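Local atomic coordinates of ribosome-binding factor A (Thermus thermophilus, PDB entry 2DYJ), a protein that assists late maturation of the 30S ribosomal subunit, binding free small subunits and being required for efficient processing of 16S rRNA. Residues G42-E55 and L82-P94. Sequence-based numbering, arbitrary orientation.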
loop_
_atom_site.group_PDB
_atom_site.type_symbol
_atom_site.label_atom_id
_atom_site.label_comp_id
_atom_site.label_asym_id
_atom_site.label_seq_id
_atom_site.Cartn_x
_atom_site.Cartn_y
_atom_site.Cartn_z
ATOM N N GLY A 42 -14.731 -0.015 2.552
ATOM C CA GLY A 42 -13.476 -0.181 3.261
ATOM C C GLY A 42 -12.856 -1.566 3.200
ATOM O O GLY A 42 -11.885 -1.829 3.899
ATOM N N SER A 43 -13.395 -2.456 2.367
ATOM C CA SER A 43 -12.862 -3.819 2.262
ATOM C C SER A 43 -11.500 -3.940 1.614
ATOM O O SER A 43 -10.717 -4.808 1.980
ATOM C CB SER A 43 -13.819 -4.711 1.476
ATOM O OG SER A 43 -15.021 -4.865 2.199
ATOM N N VAL A 44 -11.233 -3.090 0.630
ATOM C CA VAL A 44 -9.965 -3.146 -0.089
ATOM C C VAL A 44 -9.364 -1.768 -0.304
ATOM O O VAL A 44 -10.069 -0.813 -0.615
ATOM C CB VAL A 44 -10.159 -3.793 -1.485
ATOM C CG1 VAL A 44 -8.838 -3.776 -2.281
ATOM C CG2 VAL A 44 -10.689 -5.206 -1.331
ATOM N N LEU A 45 -8.047 -1.690 -0.160
ATOM C CA LEU A 45 -7.321 -0.444 -0.384
ATOM C C LEU A 45 -6.466 -0.672 -1.622
ATOM O O LEU A 45 -5.650 -1.609 -1.674
ATOM C CB LEU A 45 -6.408 -0.113 0.814
ATOM C CG LEU A 45 -5.653 1.217 0.710
ATOM C CD1 LEU A 45 -6.637 2.350 0.969
ATOM C CD2 LEU A 45 -4.515 1.282 1.705
ATOM N N SER A 46 -6.692 0.150 -2.644
ATOM C CA SER A 46 -5.893 0.079 -3.871
ATOM C C SER A 46 -4.732 1.007 -3.589
ATOM O O SER A 46 -4.937 2.155 -3.189
ATOM C CB SER A 46 -6.695 0.585 -5.072
ATOM O OG SER A 46 -7.759 -0.303 -5.354
ATOM N N VAL A 47 -3.519 0.511 -3.810
ATOM C CA VAL A 47 -2.288 1.248 -3.523
ATOM C C VAL A 47 -1.536 1.445 -4.824
ATOM O O VAL A 47 -1.130 0.479 -5.453
ATOM C CB VAL A 47 -1.410 0.431 -2.548
ATOM C CG1 VAL A 47 -0.170 1.237 -2.152
ATOM C CG2 VAL A 47 -2.229 0.030 -1.296
ATOM N N TYR A 48 -1.374 2.699 -5.232
ATOM C CA TYR A 48 -0.712 3.024 -6.500
ATOM C C TYR A 48 0.745 3.399 -6.252
ATOM O O TYR A 48 1.041 4.340 -5.524
ATOM C CB TYR A 48 -1.480 4.165 -7.165
ATOM C CG TYR A 48 -2.941 3.826 -7.390
ATOM C CD1 TYR A 48 -3.360 3.127 -8.526
ATOM C CD2 TYR A 48 -3.897 4.128 -6.421
ATOM C CE1 TYR A 48 -4.698 2.733 -8.675
ATOM C CE2 TYR A 48 -5.228 3.742 -6.566
ATOM C CZ TYR A 48 -5.622 3.047 -7.686
ATOM O OH TYR A 48 -6.941 2.675 -7.801
ATOM N N VAL A 49 1.659 2.663 -6.874
ATOM C CA VAL A 49 3.073 2.895 -6.625
ATOM C C VAL A 49 3.939 3.212 -7.834
ATOM O O VAL A 49 3.625 2.818 -8.961
ATOM C CB VAL A 49 3.684 1.660 -5.934
ATOM C CG1 VAL A 49 2.977 1.406 -4.626
ATOM C CG2 VAL A 49 3.547 0.428 -6.844
ATOM N N GLU A 50 5.036 3.920 -7.578
ATOM C CA GLU A 50 6.003 4.249 -8.630
ATOM C C GLU A 50 7.270 3.436 -8.339
ATOM O O GLU A 50 7.961 3.676 -7.344
ATOM C CB GLU A 50 6.352 5.745 -8.629
ATOM C CG GLU A 50 7.535 6.091 -9.582
ATOM C CD GLU A 50 8.071 7.521 -9.429
ATOM O OE1 GLU A 50 7.793 8.163 -8.398
ATOM O OE2 GLU A 50 8.791 8.004 -10.336
ATOM N N ALA A 51 7.564 2.462 -9.190
ATOM C CA ALA A 51 8.752 1.640 -8.997
ATOM C C ALA A 51 9.924 2.263 -9.724
ATOM O O ALA A 51 9.760 2.924 -10.747
ATOM C CB ALA A 51 8.518 0.220 -9.520
ATOM N N PHE A 52 11.116 2.047 -9.185
ATOM C CA PHE A 52 12.325 2.569 -9.793
ATOM C C PHE A 52 12.615 1.788 -11.087
ATOM O O PHE A 52 12.781 2.375 -12.167
ATOM C CB PHE A 52 13.483 2.433 -8.812
ATOM C CG PHE A 52 14.803 2.853 -9.377
ATOM C CD1 PHE A 52 14.949 4.091 -9.994
ATOM C CD2 PHE A 52 15.905 2.012 -9.292
ATOM C CE1 PHE A 52 16.180 4.483 -10.521
ATOM C CE2 PHE A 52 17.135 2.396 -9.816
ATOM C CZ PHE A 52 17.269 3.633 -10.431
ATOM N N ARG A 53 12.666 0.466 -10.961
ATOM C CA ARG A 53 12.918 -0.436 -12.080
ATOM C C ARG A 53 11.958 -1.624 -11.992
ATOM O O ARG A 53 11.329 -1.838 -10.959
ATOM C CB ARG A 53 14.361 -0.951 -12.021
ATOM C CG ARG A 53 15.421 0.133 -12.151
ATOM C CD ARG A 53 15.558 0.619 -13.581
ATOM N NE ARG A 53 16.435 1.784 -13.671
ATOM C CZ ARG A 53 17.697 1.810 -13.253
ATOM N NH1 ARG A 53 18.250 0.731 -12.711
ATOM N NH2 ARG A 53 18.408 2.922 -13.378
ATOM N N GLU A 54 11.855 -2.390 -13.074
ATOM C CA GLU A 54 10.983 -3.566 -13.127
ATOM C C GLU A 54 9.728 -3.384 -12.276
ATOM O O GLU A 54 9.627 -3.909 -11.159
ATOM C CB GLU A 54 11.747 -4.810 -12.659
ATOM C CG GLU A 54 10.898 -6.087 -12.596
ATOM C CD GLU A 54 10.428 -6.571 -13.964
ATOM O OE1 GLU A 54 11.287 -6.942 -14.797
ATOM O OE2 GLU A 54 9.202 -6.587 -14.207
ATOM N N GLU A 55 8.782 -2.627 -12.813
ATOM C CA GLU A 55 7.522 -2.353 -12.131
ATOM C C GLU A 55 6.777 -3.638 -11.765
ATOM O O GLU A 55 6.235 -3.753 -10.662
ATOM C CB GLU A 55 6.670 -1.464 -13.028
ATOM C CG GLU A 55 5.213 -1.408 -12.677
ATOM C CD GLU A 55 4.464 -0.495 -13.623
ATOM O OE1 GLU A 55 4.349 0.714 -13.315
ATOM O OE2 GLU A 55 4.011 -0.981 -14.678
ATOM N N LEU A 82 -8.928 -4.301 9.050
ATOM C CA LEU A 82 -8.135 -3.543 8.084
ATOM C C LEU A 82 -8.450 -3.973 6.647
ATOM O O LEU A 82 -8.803 -5.115 6.398
ATOM C CB LEU A 82 -6.634 -3.735 8.348
ATOM C CG LEU A 82 -5.965 -2.892 9.442
ATOM C CD1 LEU A 82 -5.973 -1.430 9.026
ATOM C CD2 LEU A 82 -6.695 -3.076 10.766
ATOM N N PRO A 83 -8.337 -3.051 5.685
ATOM C CA PRO A 83 -8.634 -3.477 4.316
ATOM C C PRO A 83 -7.516 -4.356 3.792
ATOM O O PRO A 83 -6.389 -4.326 4.314
ATOM C CB PRO A 83 -8.711 -2.162 3.553
ATOM C CG PRO A 83 -7.759 -1.281 4.285
ATOM C CD PRO A 83 -8.012 -1.613 5.741
ATOM N N ARG A 84 -7.815 -5.158 2.777
ATOM C CA ARG A 84 -6.772 -5.979 2.186
ATOM C C ARG A 84 -6.185 -5.059 1.138
ATOM O O ARG A 84 -6.846 -4.114 0.727
ATOM C CB ARG A 84 -7.344 -7.252 1.558
ATOM C CG ARG A 84 -8.062 -8.136 2.578
ATOM C CD ARG A 84 -7.310 -8.214 3.919
ATOM N NE ARG A 84 -5.957 -8.760 3.790
ATOM C CZ ARG A 84 -5.300 -9.327 4.810
ATOM N NH1 ARG A 84 -5.883 -9.409 6.001
ATOM N NH2 ARG A 84 -4.073 -9.814 4.653
ATOM N N LEU A 85 -4.955 -5.323 0.705
ATOM C CA LEU A 85 -4.281 -4.433 -0.239
ATOM C C LEU A 85 -4.153 -4.944 -1.663
ATOM O O LEU A 85 -3.829 -6.106 -1.877
ATOM C CB LEU A 85 -2.879 -4.134 0.279
ATOM C CG LEU A 85 -2.873 -3.830 1.792
ATOM C CD1 LEU A 85 -1.425 -3.777 2.345
ATOM C CD2 LEU A 85 -3.572 -2.490 2.010
ATOM N N GLU A 86 -4.392 -4.052 -2.626
ATOM C CA GLU A 86 -4.249 -4.384 -4.037
ATOM C C GLU A 86 -3.181 -3.412 -4.540
ATOM O O GLU A 86 -3.315 -2.205 -4.344
ATOM C CB GLU A 86 -5.570 -4.144 -4.765
ATOM C CG GLU A 86 -5.485 -4.373 -6.257
ATOM C CD GLU A 86 -6.714 -3.870 -6.991
ATOM O OE1 GLU A 86 -7.418 -2.989 -6.447
ATOM O OE2 GLU A 86 -6.959 -4.343 -8.121
ATOM N N PHE A 87 -2.122 -3.922 -5.171
ATOM C CA PHE A 87 -1.061 -3.036 -5.632
ATOM C C PHE A 87 -1.124 -2.812 -7.130
ATOM O O PHE A 87 -1.158 -3.767 -7.908
ATOM C CB PHE A 87 0.280 -3.610 -5.225
ATOM C CG PHE A 87 0.409 -3.765 -3.732
ATOM C CD1 PHE A 87 0.742 -2.677 -2.942
ATOM C CD2 PHE A 87 0.158 -5.000 -3.126
ATOM C CE1 PHE A 87 0.831 -2.810 -1.536
ATOM C CE2 PHE A 87 0.244 -5.149 -1.724
ATOM C CZ PHE A 87 0.582 -4.048 -0.938
ATOM N N LEU A 88 -1.125 -1.539 -7.514
ATOM C CA LEU A 88 -1.225 -1.153 -8.921
ATOM C C LEU A 88 -0.161 -0.139 -9.314
ATOM O O LEU A 88 0.397 0.560 -8.475
ATOM C CB LEU A 88 -2.610 -0.533 -9.180
ATOM C CG LEU A 88 -3.816 -1.429 -8.836
ATOM C CD1 LEU A 88 -5.096 -0.619 -8.757
ATOM C CD2 LEU A 88 -3.946 -2.519 -9.896
ATOM N N PRO A 89 0.139 -0.046 -10.618
ATOM C CA PRO A 89 1.140 0.912 -11.100
ATOM C C PRO A 89 0.574 2.330 -10.931
ATOM O O PRO A 89 -0.654 2.515 -10.972
ATOM C CB PRO A 89 1.309 0.520 -12.564
ATOM C CG PRO A 89 -0.059 0.004 -12.926
ATOM C CD PRO A 89 -0.397 -0.856 -11.725
ATOM N N TRP A 90 1.454 3.318 -10.742
ATOM C CA TRP A 90 1.015 4.698 -10.538
ATOM C C TRP A 90 0.172 5.255 -11.667
ATOM O O TRP A 90 -0.651 6.140 -11.449
ATOM C CB TRP A 90 2.203 5.649 -10.318
ATOM C CG TRP A 90 2.977 5.992 -11.574
ATOM C CD1 TRP A 90 3.988 5.265 -12.137
ATOM C CD2 TRP A 90 2.792 7.145 -12.422
ATOM N NE1 TRP A 90 4.445 5.891 -13.277
ATOM C CE2 TRP A 90 3.730 7.043 -13.476
ATOM C CE3 TRP A 90 1.928 8.254 -12.388
ATOM C CZ2 TRP A 90 3.830 8.009 -14.494
ATOM C CZ3 TRP A 90 2.027 9.219 -13.405
ATOM C CH2 TRP A 90 2.973 9.085 -14.439
ATOM N N ARG A 91 0.367 4.755 -12.877
ATOM C CA ARG A 91 -0.414 5.269 -13.993
ATOM C C ARG A 91 -1.902 4.971 -13.825
ATOM O O ARG A 91 -2.757 5.664 -14.374
ATOM C CB ARG A 91 0.100 4.689 -15.304
ATOM C CG ARG A 91 -0.003 3.188 -15.415
ATOM C CD ARG A 91 0.343 2.714 -16.838
ATOM N NE ARG A 91 0.161 1.273 -16.957
ATOM C CZ ARG A 91 1.041 0.371 -16.536
ATOM N NH1 ARG A 91 2.177 0.760 -15.979
ATOM N NH2 ARG A 91 0.765 -0.919 -16.642
ATOM N N ALA A 92 -2.216 3.959 -13.027
ATOM C CA ALA A 92 -3.597 3.581 -12.810
ATOM C C ALA A 92 -4.371 4.375 -11.743
ATOM O O ALA A 92 -5.571 4.176 -11.593
ATOM C CB ALA A 92 -3.665 2.080 -12.498
ATOM N N SER A 93 -3.726 5.282 -11.015
ATOM C CA SER A 93 -4.464 6.014 -9.980
ATOM C C SER A 93 -5.593 6.899 -10.531
ATOM O O SER A 93 -5.423 7.611 -11.530
ATOM C CB SER A 93 -3.513 6.846 -9.102
ATOM O OG SER A 93 -2.800 7.813 -9.850
ATOM N N PRO A 94 -6.768 6.862 -9.869
ATOM C CA PRO A 94 -7.965 7.627 -10.241
ATOM C C PRO A 94 -7.784 9.147 -10.255
ATOM O O PRO A 94 -8.074 9.758 -11.311
ATOM C CB PRO A 94 -8.997 7.161 -9.212
ATOM C CG PRO A 94 -8.158 6.871 -8.003
ATOM C CD PRO A 94 -6.987 6.137 -8.600
#
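Tyr48 lies beneath the C-terminal turn that follows strand 84-89: Ser93 CA sits over one ring face, a CH-pi contact 3.5 Å from the centroid, while Pro89 O lies at the ring edge. Leu88 runs alongside, its CD1 3.4 Å from Tyr48 CE1, and Pro94 CD reaches Tyr48 CZ at 3.5 Å. With CG anti to the carbonyl carbon (chi1 -57°), the ring leans under residues 92-94; a broad flat side chain suits a place where a chain folds back over its own sheet. Replacing Tyr48 by an alanine would probably open a gap under Ser93 and Pro94 and leave Leu88 CD1 without its neighbour, though Ser93 OG would still hold to Glu34. On the same face, Ser46 OG donates to Glu86 OE1 (2.9 Å), a short hydroxyl meeting an extended carboxylate. Beyond the strand ends, Arg91 NH1 meets the syn lone pair of Glu55 OE2 at 2.8 Å, a salt bridge in the guanidinium plane, and Pro89 CG lies over the guanidinium's face. The opposite sheet face is apolar: Val47 CB packs on Phe87 CD1 (3.8 Å) and Leu45 beside Leu85; Leu45, Val47 and Leu85 meet helix 5-21, Phe87 Leu62 of helix 55-64. Between these two faces, parallel strands 44-50 and 84-89 exchange backbone bonds such as Leu45 N to Arg84 O. In this KH-type domain, Ser46-Glu86 and the buried Tyr48 ring thus secure one sheet face, hydrocarbon joins the other to the helices, and the salt bridge ties the start of helix 55-64 to the turn after strand 84-89.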